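Local coordinates for protease (Penicillium cyclopium, PDB 5Z6O), which cleaves proteins as a serine protease of the subtilisin family and probably hydrolyses casein, gelatin and type IV collagen, at residues T183-T188 with S195-G200; S14-K19 with Y206-D211. All coordinates share one frame; numbering follows the deposited sequence.

Contact 1: T183-T188 with S195-G200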
loop_
_atom_site.group_PDB
_atom_site.type_symbol
_atom_site.label_atom_id
_atom_site.label_comp_id
_atom_site.label_asym_id
_atom_site.label_seq_id
_atom_site.Cartn_x
_atom_site.Cartn_y
_atom_site.Cartn_z
ATOM N N THR A 183 3.665 -2.955 -8.673
ATOM C CA THR A 183 2.249 -3.123 -8.996
ATOM C C THR A 183 1.717 -4.399 -8.346
ATOM O O THR A 183 2.280 -5.486 -8.564
ATOM C CB THR A 183 2.085 -3.212 -10.512
ATOM O OG1 THR A 183 2.555 -1.996 -11.105
ATOM C CG2 THR A 183 0.648 -3.428 -10.893
ATOM N N ILE A 184 0.610 -4.280 -7.593
ATOM C CA ILE A 184 0.234 -5.304 -6.611
ATOM C C ILE A 184 -1.136 -5.878 -6.972
ATOM O O ILE A 184 -2.119 -5.139 -7.079
ATOM C CB ILE A 184 0.205 -4.738 -5.178
ATOM C CG1 ILE A 184 1.460 -3.912 -4.859
ATOM C CG2 ILE A 184 0.025 -5.863 -4.172
ATOM C CD1 ILE A 184 2.760 -4.697 -5.157
ATOM N N ALA A 185 -1.209 -7.200 -7.120
ATOM C CA ALA A 185 -2.469 -7.900 -7.326
ATOM C C ALA A 185 -2.994 -8.442 -6.002
ATOM O O ALA A 185 -2.279 -8.485 -4.992
ATOM C CB ALA A 185 -2.290 -9.039 -8.348
ATOM N N ALA A 186 -4.273 -8.823 -5.998
ATOM C CA ALA A 186 -4.980 -9.151 -4.761
ATOM C C ALA A 186 -5.143 -10.658 -4.578
ATOM O O ALA A 186 -5.612 -11.348 -5.490
ATOM C CB ALA A 186 -6.353 -8.493 -4.747
ATOM N N SER A 187 -4.813 -11.162 -3.379
ATOM C CA SER A 187 -4.973 -12.582 -3.074
ATOM C C SER A 187 -6.087 -12.783 -2.053
ATOM O O SER A 187 -6.516 -11.837 -1.391
ATOM C CB SER A 187 -3.659 -13.180 -2.535
ATOM O OG SER A 187 -3.346 -12.709 -1.224
ATOM N N THR A 188 -6.529 -14.048 -1.891
ATOM C CA THR A 188 -7.588 -14.383 -0.942
ATOM C C THR A 188 -7.010 -15.199 0.206
ATOM O O THR A 188 -5.868 -15.646 0.152
ATOM C CB THR A 188 -8.689 -15.210 -1.607
ATOM O OG1 THR A 188 -8.132 -16.509 -1.962
ATOM C CG2 THR A 188 -9.184 -14.504 -2.864
ATOM N N SER A 195 -10.991 -12.984 -7.695
ATOM C CA SER A 195 -11.627 -13.040 -9.015
ATOM C C SER A 195 -11.576 -11.698 -9.742
ATOM O O SER A 195 -11.542 -11.662 -10.978
ATOM C CB SER A 195 -13.081 -13.492 -8.870
ATOM O OG SER A 195 -13.782 -12.650 -7.979
ATOM N N PHE A 196 -11.603 -10.590 -9.005
ATOM C CA PHE A 196 -11.625 -9.270 -9.626
ATOM C C PHE A 196 -10.250 -8.741 -10.003
ATOM O O PHE A 196 -10.181 -7.702 -10.657
ATOM C CB PHE A 196 -12.278 -8.260 -8.672
ATOM C CG PHE A 196 -11.659 -8.255 -7.296
ATOM C CD1 PHE A 196 -10.460 -7.572 -7.067
ATOM C CD2 PHE A 196 -12.247 -8.962 -6.233
ATOM C CE1 PHE A 196 -9.862 -7.592 -5.808
ATOM C CE2 PHE A 196 -11.670 -8.964 -4.947
ATOM C CZ PHE A 196 -10.451 -8.266 -4.741
ATOM N N THR A 197 -9.153 -9.372 -9.589
ATOM C CA THR A 197 -7.863 -8.690 -9.703
ATOM C C THR A 197 -7.389 -8.605 -11.145
ATOM O O THR A 197 -7.565 -9.537 -11.932
ATOM C CB THR A 197 -6.776 -9.362 -8.830
ATOM O OG1 THR A 197 -5.625 -8.498 -8.783
ATOM C CG2 THR A 197 -6.337 -10.715 -9.408
ATOM N N ASN A 198 -6.790 -7.466 -11.486
ATOM C CA ASN A 198 -6.032 -7.376 -12.721
ATOM C C ASN A 198 -4.775 -8.220 -12.580
ATOM O O ASN A 198 -4.368 -8.567 -11.470
ATOM C CB ASN A 198 -5.680 -5.918 -13.047
ATOM C CG ASN A 198 -6.865 -5.123 -13.598
ATOM O OD1 ASN A 198 -7.968 -5.632 -13.755
ATOM N ND2 ASN A 198 -6.635 -3.857 -13.866
ATOM N N PHE A 199 -4.170 -8.574 -13.720
ATOM C CA PHE A 199 -3.086 -9.557 -13.754
ATOM C C PHE A 199 -2.144 -9.191 -14.891
ATOM O O PHE A 199 -2.214 -8.095 -15.463
ATOM C CB PHE A 199 -3.635 -10.988 -13.938
ATOM C CG PHE A 199 -4.606 -11.097 -15.078
ATOM C CD1 PHE A 199 -4.150 -11.227 -16.399
ATOM C CD2 PHE A 199 -5.975 -11.015 -14.839
ATOM C CE1 PHE A 199 -5.055 -11.288 -17.450
ATOM C CE2 PHE A 199 -6.876 -11.085 -15.885
ATOM C CZ PHE A 199 -6.415 -11.213 -17.186
ATOM N N GLY A 200 -1.250 -10.113 -15.219
ATOM C CA GLY A 200 -0.359 -9.940 -16.350
ATOM C C GLY A 200 1.063 -9.693 -15.907
ATOM O O GLY A 200 1.391 -9.667 -14.720
#

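Contact 2: S14-K19 with Y206-D211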
loop_
_atom_site.group_PDB
_atom_site.type_symbol
_atom_site.label_atom_id
_atom_site.label_comp_id
_atom_site.label_asym_id
_atom_site.label_seq_id
_atom_site.Cartn_x
_atom_site.Cartn_y
_atom_site.Cartn_z
ATOM N N SER A 14 -1.521 -11.567 9.465
ATOM C CA SER A 14 -0.874 -12.810 9.854
ATOM C C SER A 14 -0.403 -13.596 8.644
ATOM O O SER A 14 0.571 -14.341 8.751
ATOM C CB SER A 14 -1.819 -13.648 10.713
ATOM O OG SER A 14 -3.124 -13.573 10.198
ATOM N N ARG A 15 -1.030 -13.400 7.472
ATOM C CA ARG A 15 -0.572 -14.114 6.283
ATOM C C ARG A 15 0.831 -13.690 5.896
ATOM O O ARG A 15 1.624 -14.525 5.451
ATOM C CB ARG A 15 -1.522 -13.867 5.108
ATOM C CG ARG A 15 -1.199 -14.728 3.850
ATOM C CD ARG A 15 -1.374 -16.196 4.180
ATOM N NE ARG A 15 -0.848 -17.097 3.142
ATOM C CZ ARG A 15 0.414 -17.515 3.088
ATOM N NH1 ARG A 15 0.778 -18.382 2.148
ATOM N NH2 ARG A 15 1.303 -17.104 3.999
ATOM N N ILE A 16 1.132 -12.384 5.990
ATOM C CA ILE A 16 2.408 -11.933 5.418
ATOM C C ILE A 16 3.608 -12.261 6.294
ATOM O O ILE A 16 4.748 -12.069 5.848
ATOM C CB ILE A 16 2.424 -10.425 5.119
ATOM C CG1 ILE A 16 2.283 -9.637 6.419
ATOM C CG2 ILE A 16 1.331 -10.113 4.115
ATOM C CD1 ILE A 16 2.700 -8.159 6.352
ATOM N N SER A 17 3.403 -12.758 7.523
ATOM C CA SER A 17 4.517 -13.195 8.355
ATOM C C SER A 17 4.585 -14.705 8.478
ATOM O O SER A 17 5.306 -15.219 9.331
ATOM C CB SER A 17 4.494 -12.553 9.754
ATOM O OG SER A 17 3.279 -12.775 10.457
ATOM N N SER A 18 3.921 -15.416 7.587
ATOM C CA SER A 18 3.830 -16.864 7.666
ATOM C C SER A 18 4.136 -17.462 6.303
ATOM O O SER A 18 3.785 -16.885 5.274
ATOM C CB SER A 18 2.431 -17.293 8.111
ATOM O OG SER A 18 2.397 -18.699 8.162
ATOM N N LYS A 19 4.832 -18.605 6.278
ATOM C CA LYS A 19 5.044 -19.200 4.971
ATOM C C LYS A 19 3.819 -19.956 4.501
ATOM O O LYS A 19 3.619 -20.081 3.295
ATOM C CB LYS A 19 6.268 -20.131 4.997
ATOM C CG LYS A 19 7.555 -19.385 5.255
ATOM C CD LYS A 19 8.757 -20.313 5.242
ATOM C CE LYS A 19 10.041 -19.558 5.539
ATOM N NZ LYS A 19 11.227 -20.462 5.460
ATOM N N TYR A 206 1.600 -10.499 -5.471
ATOM C CA TYR A 206 0.300 -10.521 -4.802
ATOM C C TYR A 206 0.451 -10.087 -3.357
ATOM O O TYR A 206 1.487 -10.322 -2.727
ATOM C CB TYR A 206 -0.325 -11.943 -4.789
ATOM C CG TYR A 206 -0.990 -12.327 -6.106
ATOM C CD1 TYR A 206 -0.224 -12.761 -7.214
ATOM C CD2 TYR A 206 -2.385 -12.232 -6.245
ATOM C CE1 TYR A 206 -0.860 -13.082 -8.440
ATOM C CE2 TYR A 206 -3.027 -12.562 -7.449
ATOM C CZ TYR A 206 -2.266 -12.986 -8.524
ATOM O OH TYR A 206 -2.954 -13.303 -9.673
ATOM N N ALA A 207 -0.633 -9.525 -2.817
ATOM C CA ALA A 207 -0.739 -9.296 -1.385
ATOM C C ALA A 207 -2.193 -9.461 -1.017
ATOM O O ALA A 207 -3.063 -9.374 -1.896
ATOM C CB ALA A 207 -0.239 -7.893 -1.000
ATOM N N PRO A 208 -2.499 -9.667 0.264
ATOM C CA PRO A 208 -3.886 -9.930 0.673
ATOM C C PRO A 208 -4.799 -8.791 0.266
ATOM O O PRO A 208 -4.517 -7.621 0.545
ATOM C CB PRO A 208 -3.783 -10.045 2.199
ATOM C CG PRO A 208 -2.434 -10.660 2.406
ATOM C CD PRO A 208 -1.546 -9.956 1.358
ATOM N N GLY A 209 -5.913 -9.145 -0.376
ATOM C CA GLY A 209 -6.749 -8.105 -0.940
ATOM C C GLY A 209 -8.221 -8.368 -0.835
ATOM O O GLY A 209 -9.011 -7.519 -1.243
ATOM N N LYS A 210 -8.626 -9.532 -0.330
ATOM C CA LYS A 210 -10.053 -9.820 -0.195
ATOM C C LYS A 210 -10.402 -9.943 1.269
ATOM O O LYS A 210 -9.714 -10.661 2.023
ATOM C CB LYS A 210 -10.436 -11.107 -0.936
ATOM C CG LYS A 210 -11.923 -11.488 -0.724
ATOM C CD LYS A 210 -12.305 -12.694 -1.594
ATOM C CE LYS A 210 -13.809 -12.982 -1.486
ATOM N NZ LYS A 210 -14.071 -13.776 -0.278
ATOM N N ASP A 211 -11.463 -9.229 1.678
ATOM C CA ASP A 211 -11.948 -9.213 3.064
ATOM C C ASP A 211 -10.849 -8.785 4.030
ATOM O O ASP A 211 -10.485 -9.509 4.961
ATOM C CB ASP A 211 -12.566 -10.568 3.482
ATOM C CG ASP A 211 -13.793 -10.905 2.650
ATOM O OD1 ASP A 211 -14.551 -9.984 2.322
ATOM O OD2 ASP A 211 -13.992 -12.066 2.287
#

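Contact 1: T183-T188 with S195-G200
Thr197 reaches across from its loop and offers its hydroxyl to the backbone of Ala186. The N-H of Ala186 points almost straight at Thr197 OG1, 3.1 Å away, with an angle of 165° at the hydrogen. Thr197 OG1 also donates its hydrogen to Asn198 O, 3.0 Å away, on a lone pair in the carbonyl plane. With chi1 -169°, OG1 lies opposite the backbone N across the CA-CB bond, which places it between the strand N-H and Asn198 O. The methyl Thr197 CG2 is left in the more hindered place between N and the carbonyl carbon, 4.0 Å from Ala186 O. Ala185 CB lies alongside, 3.4 Å from Thr197 OG1 and 3.8 Å from Asn198 O, so this methyl packs against both oxygens of the pair. In the parallel sheet of this subtilisin-like alpha/beta fold, Ile184 pairs through its backbone with Val161 of the neighbouring strand 157-162 and with Ala163 just after it; Ala186 N, two residues on, instead donates to a side-chain hydroxyl. A valine at Thr197 would probably leave the buried N-H of Ala186 without its acceptor and Asn198 O without the hydroxyl it receives here. Next along the loop, Phe196 swings its ring toward the strand, and CE1 meets Ala186 CB obliquely at 3.8 Å, with CZ 4.1 Å from the same methyl. The ring also touches Asn165, which lines the pocket of the bound phenylmethanesulfonic acid and, as in other subtilases, probably belongs to the oxyanion hole. Asn198 turns its amide away from the strand: OD1 accepts the N-H groups of Glu166 and Gln168, while ND2 donates to Ala163 O, so one side chain ties this loop to the backbone on both flanks of Asn165.

Contact 2: S14-K19 with Y206-D211
Arg15, whose CB lies against the Pro208 ring, has its guanidinium held by several groups. Arg15 NH2 reaches Ser18 O at 2.8 Å, within the guanidinium plane and at its edge, but the bond is bent to 125° at the hydrogen and therefore weak; NE forms a salt bridge with Asp191. The side chain sets out toward Pro208 and then leaves it, as the bend at chi2 (63°) turns CD and the guanidinium away from the proline. What stays at the contact is the aliphatic root, with Arg15 CB 4.3 Å from Pro208 CG. Ile16 supplies the closer touch: its branch methyl CG2 comes within 4.0 Å of Pro208 CD and also brushes Pro208 CG, the two side chains crossing at about a right angle. This apolar patch is where helix 11-16, near the amino terminus, leans on strand 205-208, an outermost strand of the seven-stranded parallel sheet at the heart of the subtilase fold. Two successive residues, Arg15 and Ile16, thus both meet the pyrrolidine, and a bond from the Trp11 indole N-H to Lys210 O ties the start of the helix to the loop that follows the strand. Pro208 also touches His233 of helix 227-245, while Ile16 packs against Tyr26 of strand 26-29.

In the fold
The two contacts join where strands 182-187 and 205-208 lie side by side in the parallel sheet. Ala207 O is 2.9 Å from Ser187 N and Ala207 N is 2.9 Å from Ala185 O, probably two hydrogen bonds of the sheet ladder, although the contact centres are about 13 Å apart. Contact 1 is nested in the long chain excursion closed by contact 2. Both also meet helix 227-245, which carries the probable charge-relay serine Ser228: contact 1 at Thr227, contact 2 at His233. Contact 1 is nearer this site: the Phe196 side chain lies about 8 Å from that of Ser228 and about 6 Å from the bound phenylmethanesulfonic acid, against about 12 and 13 Å for Pro208.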